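Local coordinates for heme-binding protein A / AI-2 binding protein A (Helicobacter pylori SS1, PDB 6OFQ) that binds short peptides such as STSA in the periplasm and probably delivers them to an ABC transporter, at residues V66-E74 with Y516-F527; G330-P341 with Y497-V506. One frame throughout, in Å; residues are numbered along the deposited sequence.

Contact 1: V66-E74 with Y516-F527; sequences VQFKYGTTE and YKTTGVSVNRFF
Y70 sits at the first inner position of a type II beta turn, K69 to T72, that closes the hairpin-like link between strands 66-68 and 75-85, and its ring reaches into the loop 516-527, which leads from strand 513-514 to strand 530-531. With CG anti to the backbone N (chi1 -170°), the side chain heads for that loop. At its root, Y70 CB packs on F527 CE1 at 3.9 Å, with CG close to the same atom. Further out, Y70 CD1 lies over one face of the R525 guanidinium, whose plane stands 70° from that of the ring. Y70 CE1 approaches the carbonyl oxygens of V523 and R525, CZ also nears V523 O, and CE2 rests near K517 CB. The tip is gripped twice: Y70 OH donates to V523 O at 2.7 Å and accepts from K517 N at 3.0 Å, and it also lies over one face of the Y516 ring. R525 ties the two segments together end-on, NH1 and NH2 both donating to F68 O, at 2.9 Å from NH1, while its NE is held by S522 O in a nearly straight bond (171°). These bonds fix the guanidinium plane. Beside it, V521 CG2 sits over a face of the F68 ring. Around G71 and G520 the backbones run close, and V521 N donates to T72 O. T519 OG1 donates to G71 O at 2.7 Å.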
loop_
_atom_site.group_PDB
_atom_site.type_symbol
_atom_site.label_atom_id
_atom_site.label_comp_id
_atom_site.label_asym_id
_atom_site.label_seq_id
_atom_site.Cartn_x
_atom_site.Cartn_y
_atom_site.Cartn_z
ATOM N N VAL A 66 10.753 9.839 -9.660
ATOM C CA VAL A 66 11.491 8.607 -9.860
ATOM C C VAL A 66 10.536 7.441 -9.816
ATOM O O VAL A 66 9.425 7.631 -9.293
ATOM C CB VAL A 66 12.627 8.431 -8.807
ATOM C CG1 VAL A 66 13.517 9.692 -8.813
ATOM C CG2 VAL A 66 12.081 8.151 -7.405
ATOM N N GLN A 67 10.858 6.286 -10.361
ATOM C CA GLN A 67 9.954 5.171 -10.336
ATOM C C GLN A 67 10.672 3.888 -10.022
ATOM O O GLN A 67 11.923 3.870 -10.051
ATOM C CB GLN A 67 9.170 5.012 -11.630
ATOM C CG GLN A 67 10.038 4.683 -12.830
ATOM C CD GLN A 67 9.296 4.776 -14.148
ATOM O OE1 GLN A 67 8.396 5.580 -14.347
ATOM N NE2 GLN A 67 9.753 4.010 -15.121
ATOM N N PHE A 68 9.959 2.779 -9.854
ATOM C CA PHE A 68 10.602 1.474 -9.563
ATOM C C PHE A 68 10.607 0.655 -10.831
ATOM O O PHE A 68 9.567 0.444 -11.487
ATOM C CB PHE A 68 9.878 0.805 -8.396
ATOM C CG PHE A 68 10.045 1.626 -7.163
ATOM C CD1 PHE A 68 11.247 1.571 -6.454
ATOM C CD2 PHE A 68 9.030 2.413 -6.715
ATOM C CE1 PHE A 68 11.415 2.398 -5.351
ATOM C CE2 PHE A 68 9.204 3.236 -5.619
ATOM C CZ PHE A 68 10.416 3.282 -4.981
ATOM N N LYS A 69 11.764 0.164 -11.228
ATOM C CA LYS A 69 11.834 -0.623 -12.450
ATOM C C LYS A 69 10.912 -1.861 -12.323
ATOM O O LYS A 69 10.912 -2.549 -11.311
ATOM C CB LYS A 69 13.286 -1.083 -12.624
ATOM C CG LYS A 69 13.459 -2.088 -13.750
ATOM C CD LYS A 69 14.921 -2.337 -14.035
ATOM C CE LYS A 69 15.055 -3.457 -15.039
ATOM N NZ LYS A 69 16.514 -3.742 -15.182
ATOM N N TYR A 70 10.016 -2.052 -13.291
ATOM C CA TYR A 70 8.974 -3.070 -13.131
ATOM C C TYR A 70 9.467 -4.442 -12.763
ATOM O O TYR A 70 10.457 -4.924 -13.338
ATOM C CB TYR A 70 8.073 -3.067 -14.385
ATOM C CG TYR A 70 6.843 -3.935 -14.162
ATOM C CD1 TYR A 70 5.866 -3.512 -13.272
ATOM C CD2 TYR A 70 6.708 -5.217 -14.672
ATOM C CE1 TYR A 70 4.789 -4.335 -12.935
ATOM C CE2 TYR A 70 5.593 -5.996 -14.377
ATOM C CZ TYR A 70 4.644 -5.603 -13.466
ATOM O OH TYR A 70 3.602 -6.398 -13.118
ATOM N N GLY A 71 8.887 -4.989 -11.700
ATOM C CA GLY A 71 9.279 -6.301 -11.215
ATOM C C GLY A 71 10.313 -6.288 -10.115
ATOM O O GLY A 71 10.732 -7.322 -9.584
ATOM N N THR A 72 10.733 -5.071 -9.779
ATOM C CA THR A 72 11.893 -4.860 -8.882
ATOM C C THR A 72 11.548 -3.809 -7.816
ATOM O O THR A 72 10.478 -3.179 -7.840
ATOM C CB THR A 72 13.177 -4.409 -9.603
ATOM O OG1 THR A 72 13.155 -3.006 -9.828
ATOM C CG2 THR A 72 13.403 -5.193 -10.858
ATOM N N THR A 73 12.522 -3.582 -6.919
ATOM C CA THR A 73 12.501 -2.472 -5.963
ATOM C C THR A 73 13.587 -1.437 -6.246
ATOM O O THR A 73 13.910 -0.626 -5.381
ATOM C CB THR A 73 12.611 -2.994 -4.521
ATOM O OG1 THR A 73 13.913 -3.533 -4.325
ATOM C CG2 THR A 73 11.522 -4.075 -4.262
ATOM N N GLU A 74 14.101 -1.443 -7.472
ATOM C CA GLU A 74 15.180 -0.558 -7.883
ATOM C C GLU A 74 14.684 0.762 -8.426
ATOM O O GLU A 74 13.830 0.811 -9.328
ATOM C CB GLU A 74 15.975 -1.254 -9.015
ATOM C CG GLU A 74 16.655 -2.563 -8.642
ATOM C CD GLU A 74 17.168 -3.356 -9.848
ATOM O OE1 GLU A 74 17.254 -2.858 -10.999
ATOM O OE2 GLU A 74 17.573 -4.486 -9.540
ATOM N N TYR A 516 3.418 -9.883 -16.612
ATOM C CA TYR A 516 3.064 -9.471 -15.261
ATOM C C TYR A 516 4.107 -10.042 -14.305
ATOM O O TYR A 516 4.533 -11.182 -14.484
ATOM C CB TYR A 516 1.680 -9.974 -14.894
ATOM C CG TYR A 516 1.174 -9.542 -13.529
ATOM C CD1 TYR A 516 0.584 -8.291 -13.368
ATOM C CD2 TYR A 516 1.346 -10.332 -12.412
ATOM C CE1 TYR A 516 0.063 -7.895 -12.158
ATOM C CE2 TYR A 516 0.836 -9.945 -11.189
ATOM C CZ TYR A 516 0.262 -8.702 -11.067
ATOM O OH TYR A 516 -0.241 -8.267 -9.836
ATOM N N LYS A 517 4.389 -9.293 -13.250
ATOM C CA LYS A 517 5.376 -9.757 -12.255
ATOM C C LYS A 517 4.771 -9.570 -10.870
ATOM O O LYS A 517 4.270 -8.513 -10.528
ATOM C CB LYS A 517 6.703 -9.026 -12.449
ATOM C CG LYS A 517 7.510 -9.580 -13.616
ATOM C CD LYS A 517 8.833 -8.918 -13.880
ATOM C CE LYS A 517 9.581 -9.624 -14.997
ATOM N NZ LYS A 517 8.812 -10.179 -16.130
ATOM N N THR A 518 4.903 -10.604 -10.034
ATOM C CA THR A 518 4.456 -10.514 -8.653
ATOM C C THR A 518 5.567 -9.888 -7.734
ATOM O O THR A 518 5.294 -9.558 -6.595
ATOM C CB THR A 518 4.092 -11.889 -8.029
ATOM O OG1 THR A 518 5.264 -12.726 -8.114
ATOM C CG2 THR A 518 2.887 -12.477 -8.714
ATOM N N THR A 519 6.779 -9.808 -8.256
ATOM C CA THR A 519 7.960 -9.320 -7.531
ATOM C C THR A 519 8.055 -7.804 -7.579
ATOM O O THR A 519 7.518 -7.142 -8.454
ATOM C CB THR A 519 9.230 -9.950 -8.112
ATOM O OG1 THR A 519 9.354 -9.687 -9.511
ATOM C CG2 THR A 519 9.204 -11.493 -7.852
ATOM N N GLY A 520 8.786 -7.267 -6.608
ATOM C CA GLY A 520 9.069 -5.832 -6.527
ATOM C C GLY A 520 7.879 -5.059 -6.025
ATOM O O GLY A 520 7.013 -5.593 -5.344
ATOM N N VAL A 521 7.865 -3.748 -6.230
ATOM C CA VAL A 521 6.781 -2.871 -5.740
ATOM C C VAL A 521 6.021 -2.289 -6.943
ATOM O O VAL A 521 6.457 -2.265 -8.093
ATOM C CB VAL A 521 7.362 -1.781 -4.799
ATOM C CG1 VAL A 521 7.970 -2.397 -3.534
ATOM C CG2 VAL A 521 8.362 -0.909 -5.538
ATOM N N SER A 522 4.882 -1.711 -6.644
ATOM C CA SER A 522 3.944 -1.197 -7.640
ATOM C C SER A 522 3.701 -2.242 -8.738
ATOM O O SER A 522 3.954 -2.038 -9.940
ATOM C CB SER A 522 4.385 0.161 -8.211
ATOM O OG SER A 522 3.314 0.707 -9.000
ATOM N N VAL A 523 3.231 -3.404 -8.308
ATOM C CA VAL A 523 3.134 -4.535 -9.217
ATOM C C VAL A 523 2.011 -4.492 -10.244
ATOM O O VAL A 523 2.009 -5.253 -11.197
ATOM C CB VAL A 523 3.084 -5.895 -8.449
ATOM C CG1 VAL A 523 4.247 -6.011 -7.484
ATOM C CG2 VAL A 523 1.765 -6.027 -7.698
ATOM N N ASN A 524 1.006 -3.662 -9.960
ATOM C CA ASN A 524 -0.180 -3.560 -10.820
ATOM C C ASN A 524 -0.140 -2.469 -11.839
ATOM O O ASN A 524 -1.173 -1.989 -12.299
ATOM C CB ASN A 524 -1.453 -3.539 -9.979
ATOM C CG ASN A 524 -1.613 -4.843 -9.209
ATOM O OD1 ASN A 524 -1.471 -5.927 -9.763
ATOM N ND2 ASN A 524 -1.825 -4.739 -7.895
ATOM N N ARG A 525 1.072 -2.073 -12.219
ATOM C CA ARG A 525 1.301 -1.324 -13.454
ATOM C C ARG A 525 1.274 -2.331 -14.597
ATOM O O ARG A 525 1.874 -3.420 -14.495
ATOM C CB ARG A 525 2.673 -0.667 -13.404
ATOM C CG ARG A 525 2.673 0.502 -12.440
ATOM C CD ARG A 525 4.059 1.076 -12.241
ATOM N NE ARG A 525 4.935 0.117 -11.575
ATOM C CZ ARG A 525 6.234 0.172 -11.605
ATOM N NH1 ARG A 525 6.866 1.075 -12.322
ATOM N NH2 ARG A 525 6.914 -0.704 -10.878
ATOM N N PHE A 526 0.511 -2.042 -15.655
ATOM C CA PHE A 526 0.287 -2.992 -16.744
ATOM C C PHE A 526 1.099 -2.691 -17.981
ATOM O O PHE A 526 0.913 -3.354 -18.979
ATOM C CB PHE A 526 -1.221 -3.028 -17.105
ATOM C CG PHE A 526 -2.084 -3.402 -15.937
ATOM C CD1 PHE A 526 -1.920 -4.610 -15.255
ATOM C CD2 PHE A 526 -3.044 -2.531 -15.480
ATOM C CE1 PHE A 526 -2.625 -4.913 -14.097
ATOM C CE2 PHE A 526 -3.810 -2.867 -14.366
ATOM C CZ PHE A 526 -3.621 -4.054 -13.688
ATOM N N PHE A 527 1.970 -1.679 -18.002
ATOM C CA PHE A 527 2.728 -1.315 -19.187
ATOM C C PHE A 527 3.583 -2.405 -19.796
ATOM O O PHE A 527 3.890 -2.283 -20.988
ATOM C CB PHE A 527 3.447 0.037 -19.025
ATOM C CG PHE A 527 4.533 0.171 -17.965
ATOM C CD1 PHE A 527 4.718 -0.650 -16.847
ATOM C CD2 PHE A 527 5.343 1.277 -18.070
ATOM C CE1 PHE A 527 5.710 -0.392 -15.880
ATOM C CE2 PHE A 527 6.302 1.570 -17.117
ATOM C CZ PHE A 527 6.500 0.735 -16.030
HETATM O O HOH W 1 5.765 3.479 -13.809
HETATM O O HOH W 2 6.933 -3.897 -10.135
#

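Contact 2: G330-P341 with Y497-V506; sequences GFAQKMVNPFPP and YVPLAYPYSV
Q333 and Y502 exchange two backbone bonds as an antiparallel hydrogen-bonded pair: Q333 N donates to Y502 O, and Y502 N to Q333 O at 2.8 Å. Flanking them, Y504 N is satisfied by F331 O and M335 N by L500 O, the latter at 3.0 Å. These bonds add the short strand 332-334 to strand 497-510 in the mixed sheet of this type II periplasmic binding protein; on the other side of strand 497-510, L500 and A501 form a classic beta bulge opposite S294 of strand 292-298. Beyond the strand, segment 335-341 wraps round the Y502 ring. Y502 OH donates to N337 O at 2.7 Å and accepts from V336 N at 3.1 Å, with a weak further bond to Y346. K334 NZ forms a salt bridge with D321, and N337 ND2 bonds to N347 O. M335 CA covers one face of the Y502 ring; P340 CA and P341 CD cover the opposite one. With CG anti to the backbone N (chi1 -179°), M335 sets CG against P499 CB, and the extended chain beyond carries CE to the edge of the Y497 ring. At the other end, the Y504 ring lies over the F331-A332 peptide. One water joins Y504 OH to G330 O, and another donates to both F331 O and Y504 O.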
loop_
_atom_site.group_PDB
_atom_site.type_symbol
_atom_site.label_atom_id
_atom_site.label_comp_id
_atom_site.label_asym_id
_atom_site.label_seq_id
_atom_site.Cartn_x
_atom_site.Cartn_y
_atom_site.Cartn_z
ATOM N N GLY A 330 -1.446 -22.851 3.703
ATOM C CA GLY A 330 -0.027 -23.003 3.628
ATOM C C GLY A 330 0.736 -21.968 2.821
ATOM O O GLY A 330 1.971 -21.970 2.761
ATOM N N PHE A 331 0.001 -21.119 2.101
ATOM C CA PHE A 331 0.612 -20.147 1.162
ATOM C C PHE A 331 1.011 -18.847 1.898
ATOM O O PHE A 331 0.598 -17.749 1.529
ATOM C CB PHE A 331 -0.383 -19.783 0.051
ATOM C CG PHE A 331 -0.648 -20.907 -0.901
ATOM C CD1 PHE A 331 0.181 -21.145 -1.988
ATOM C CD2 PHE A 331 -1.766 -21.683 -0.751
ATOM C CE1 PHE A 331 -0.094 -22.167 -2.908
ATOM C CE2 PHE A 331 -2.063 -22.694 -1.650
ATOM C CZ PHE A 331 -1.235 -22.944 -2.711
ATOM N N ALA A 332 1.811 -19.005 2.947
ATOM C CA ALA A 332 2.259 -17.885 3.776
ATOM C C ALA A 332 3.355 -18.363 4.694
ATOM O O ALA A 332 3.508 -19.543 4.938
ATOM C CB ALA A 332 1.096 -17.393 4.616
ATOM N N GLN A 333 4.074 -17.432 5.280
ATOM C CA GLN A 333 5.072 -17.683 6.318
ATOM C C GLN A 333 4.625 -17.047 7.622
ATOM O O GLN A 333 4.038 -15.950 7.593
ATOM C CB GLN A 333 6.450 -17.141 5.852
ATOM C CG GLN A 333 7.562 -17.282 6.873
ATOM C CD GLN A 333 8.984 -16.952 6.394
ATOM O OE1 GLN A 333 9.226 -16.896 5.191
ATOM N NE2 GLN A 333 9.937 -16.825 7.333
ATOM N N LYS A 334 4.888 -17.639 8.773
ATOM C CA LYS A 334 4.530 -17.067 10.058
ATOM C C LYS A 334 5.192 -15.700 10.238
ATOM O O LYS A 334 6.407 -15.566 10.030
ATOM C CB LYS A 334 4.995 -18.018 11.162
ATOM C CG LYS A 334 4.825 -17.509 12.584
ATOM C CD LYS A 334 5.024 -18.532 13.701
ATOM C CE LYS A 334 5.843 -19.758 13.383
ATOM N NZ LYS A 334 5.603 -20.747 14.467
ATOM N N MET A 335 4.395 -14.696 10.616
ATOM C CA MET A 335 4.932 -13.366 10.857
ATOM C C MET A 335 5.559 -13.296 12.253
ATOM O O MET A 335 5.024 -13.823 13.244
ATOM C CB MET A 335 3.823 -12.346 10.667
ATOM C CG MET A 335 4.222 -10.891 10.861
ATOM S SD MET A 335 2.779 -9.841 10.552
ATOM C CE MET A 335 3.450 -8.217 10.898
ATOM N N VAL A 336 6.733 -12.647 12.299
ATOM C CA VAL A 336 7.483 -12.405 13.523
ATOM C C VAL A 336 7.681 -10.899 13.698
ATOM O O VAL A 336 7.203 -10.343 14.676
ATOM C CB VAL A 336 8.832 -13.130 13.477
ATOM C CG1 VAL A 336 9.574 -12.889 14.779
ATOM C CG2 VAL A 336 8.587 -14.645 13.307
ATOM N N ASN A 337 8.347 -10.220 12.786
ATOM C CA ASN A 337 8.569 -8.763 12.803
ATOM C C ASN A 337 7.527 -8.037 11.973
ATOM O O ASN A 337 6.789 -8.630 11.166
ATOM C CB ASN A 337 9.984 -8.434 12.294
ATOM C CG ASN A 337 11.057 -9.150 13.116
ATOM O OD1 ASN A 337 11.077 -8.935 14.343
ATOM N ND2 ASN A 337 11.845 -10.035 12.490
ATOM N N PRO A 338 7.463 -6.702 12.075
ATOM C CA PRO A 338 6.400 -5.979 11.351
ATOM C C PRO A 338 6.494 -5.996 9.848
ATOM O O PRO A 338 5.508 -5.683 9.204
ATOM C CB PRO A 338 6.489 -4.555 11.848
ATOM C CG PRO A 338 7.124 -4.716 13.207
ATOM C CD PRO A 338 8.127 -5.833 13.072
ATOM N N PHE A 339 7.633 -6.360 9.283
ATOM C CA PHE A 339 7.867 -6.396 7.836
ATOM C C PHE A 339 8.461 -7.748 7.442
ATOM O O PHE A 339 9.061 -8.417 8.280
ATOM C CB PHE A 339 8.715 -5.209 7.391
ATOM C CG PHE A 339 10.087 -5.201 7.978
ATOM C CD1 PHE A 339 10.385 -4.506 9.128
ATOM C CD2 PHE A 339 11.153 -5.741 7.282
ATOM C CE1 PHE A 339 11.688 -4.489 9.622
ATOM C CE2 PHE A 339 12.440 -5.743 7.765
ATOM C CZ PHE A 339 12.741 -5.072 8.907
ATOM N N PRO A 340 8.352 -8.127 6.173
ATOM C CA PRO A 340 8.743 -9.481 5.758
ATOM C C PRO A 340 10.251 -9.610 5.541
ATOM O O PRO A 340 10.936 -8.612 5.266
ATOM C CB PRO A 340 7.946 -9.699 4.483
ATOM C CG PRO A 340 7.786 -8.332 3.904
ATOM C CD PRO A 340 7.557 -7.459 5.132
ATOM N N PRO A 341 10.743 -10.860 5.547
ATOM C CA PRO A 341 12.169 -11.138 5.440
ATOM C C PRO A 341 12.747 -10.934 4.046
ATOM O O PRO A 341 13.967 -11.032 3.903
ATOM C CB PRO A 341 12.308 -12.574 5.940
ATOM C CG PRO A 341 10.993 -13.141 5.814
ATOM C CD PRO A 341 9.989 -12.061 5.964
ATOM N N TYR A 497 0.158 -5.583 18.974
ATOM C CA TYR A 497 -0.521 -6.171 17.836
ATOM C C TYR A 497 -0.395 -7.688 17.926
ATOM O O TYR A 497 0.311 -8.168 18.813
ATOM C CB TYR A 497 0.067 -5.706 16.504
ATOM C CG TYR A 497 1.373 -6.213 16.014
ATOM C CD1 TYR A 497 2.539 -6.046 16.732
ATOM C CD2 TYR A 497 1.432 -6.714 14.734
ATOM C CE1 TYR A 497 3.789 -6.428 16.206
ATOM C CE2 TYR A 497 2.627 -7.159 14.222
ATOM C CZ TYR A 497 3.788 -6.904 14.910
ATOM O OH TYR A 497 4.971 -7.374 14.375
ATOM N N VAL A 498 -1.067 -8.432 17.053
ATOM C CA VAL A 498 -0.776 -9.840 16.903
ATOM C C VAL A 498 -0.248 -10.057 15.473
ATOM O O VAL A 498 -1.029 -9.997 14.502
ATOM C CB VAL A 498 -1.988 -10.727 17.085
ATOM C CG1 VAL A 498 -1.544 -12.157 17.040
ATOM C CG2 VAL A 498 -2.730 -10.446 18.388
ATOM N N PRO A 499 1.031 -10.353 15.285
ATOM C CA PRO A 499 1.541 -10.712 13.942
ATOM C C PRO A 499 0.890 -12.010 13.470
ATOM O O PRO A 499 0.747 -12.962 14.259
ATOM C CB PRO A 499 3.031 -10.906 14.134
ATOM C CG PRO A 499 3.265 -10.961 15.570
ATOM C CD PRO A 499 2.109 -10.388 16.299
ATOM N N LEU A 500 0.455 -12.059 12.208
ATOM C CA LEU A 500 -0.163 -13.318 11.723
ATOM C C LEU A 500 0.726 -13.899 10.614
ATOM O O LEU A 500 1.417 -14.923 10.810
ATOM C CB LEU A 500 -1.590 -13.053 11.244
ATOM C CG LEU A 500 -2.560 -12.660 12.350
ATOM C CD1 LEU A 500 -3.829 -12.224 11.705
ATOM C CD2 LEU A 500 -2.797 -13.822 13.293
ATOM N N ALA A 501 0.782 -13.261 9.447
ATOM C CA ALA A 501 1.455 -13.911 8.312
ATOM C C ALA A 501 2.139 -12.934 7.388
ATOM O O ALA A 501 1.771 -11.773 7.266
ATOM C CB ALA A 501 0.429 -14.662 7.489
ATOM N N TYR A 502 3.165 -13.424 6.679
ATOM C CA TYR A 502 3.668 -12.868 5.438
ATOM C C TYR A 502 3.005 -13.690 4.332
ATOM O O TYR A 502 3.577 -14.747 4.003
ATOM C CB TYR A 502 5.192 -12.937 5.355
ATOM C CG TYR A 502 5.883 -12.325 6.539
ATOM C CD1 TYR A 502 5.618 -11.013 6.923
ATOM C CD2 TYR A 502 6.774 -13.077 7.294
ATOM C CE1 TYR A 502 6.265 -10.507 8.039
ATOM C CE2 TYR A 502 7.400 -12.595 8.436
ATOM C CZ TYR A 502 7.109 -11.290 8.823
ATOM O OH TYR A 502 7.682 -10.850 9.973
ATOM N N PRO A 503 1.896 -13.233 3.738
ATOM C CA PRO A 503 1.297 -14.090 2.719
ATOM C C PRO A 503 2.153 -14.131 1.481
ATOM O O PRO A 503 2.778 -13.124 1.115
ATOM C CB PRO A 503 -0.030 -13.395 2.395
ATOM C CG PRO A 503 -0.302 -12.530 3.590
ATOM C CD PRO A 503 1.058 -12.072 4.093
ATOM N N TYR A 504 2.198 -15.272 0.835
ATOM C CA TYR A 504 2.829 -15.325 -0.463
ATOM C C TYR A 504 1.979 -14.515 -1.454
ATOM O O TYR A 504 0.760 -14.366 -1.254
ATOM C CB TYR A 504 2.810 -16.777 -0.960
ATOM C CG TYR A 504 3.632 -17.742 -0.180
ATOM C CD1 TYR A 504 4.587 -17.374 0.721
ATOM C CD2 TYR A 504 3.439 -19.093 -0.407
ATOM C CE1 TYR A 504 5.323 -18.326 1.425
ATOM C CE2 TYR A 504 4.156 -20.052 0.261
ATOM C CZ TYR A 504 5.051 -19.671 1.192
ATOM O OH TYR A 504 5.778 -20.648 1.874
ATOM N N SER A 505 2.605 -13.936 -2.463
ATOM C CA SER A 505 1.846 -13.296 -3.545
ATOM C C SER A 505 1.404 -14.441 -4.464
ATOM O O SER A 505 2.272 -15.113 -5.031
ATOM C CB SER A 505 2.665 -12.313 -4.389
ATOM O OG SER A 505 1.786 -11.753 -5.338
ATOM N N VAL A 506 0.103 -14.565 -4.708
ATOM C CA VAL A 506 -0.475 -15.682 -5.444
ATOM C C VAL A 506 -1.443 -15.143 -6.492
ATOM O O VAL A 506 -2.464 -14.546 -6.098
ATOM C CB VAL A 506 -1.170 -16.715 -4.550
ATOM C CG1 VAL A 506 -1.710 -17.885 -5.392
ATOM C CG2 VAL A 506 -0.206 -17.212 -3.496
HETATM O O HOH W 3 4.489 -23.200 2.552
HETATM O O HOH W 4 -1.096 -15.936 0.038
#

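How the contacts relate
Contact 2 is the more buried, with 11 of 20 touching residues buried against 6 of 15 in contact 1; their centres lie about 21 Å apart, and they meet where T518 CB packs 3.5 Å from S505 OG. They share no strand, but both draw on the C-terminal part of the chain: strand 497-510 in contact 2, the loop after strand 513-514 in contact 1. In contact 2, backbone-to-backbone bonds in and beside a short antiparallel pairing supply four of the six. In contact 1 a turn meets an irregular loop, and most bonds involve a side chain, chiefly R525 and Y70. Each contact has a tyrosine hydroxyl bonded to a backbone N-H and a carbonyl, flanked by a guanidinium in contact 1 and apolar groups in contact 2.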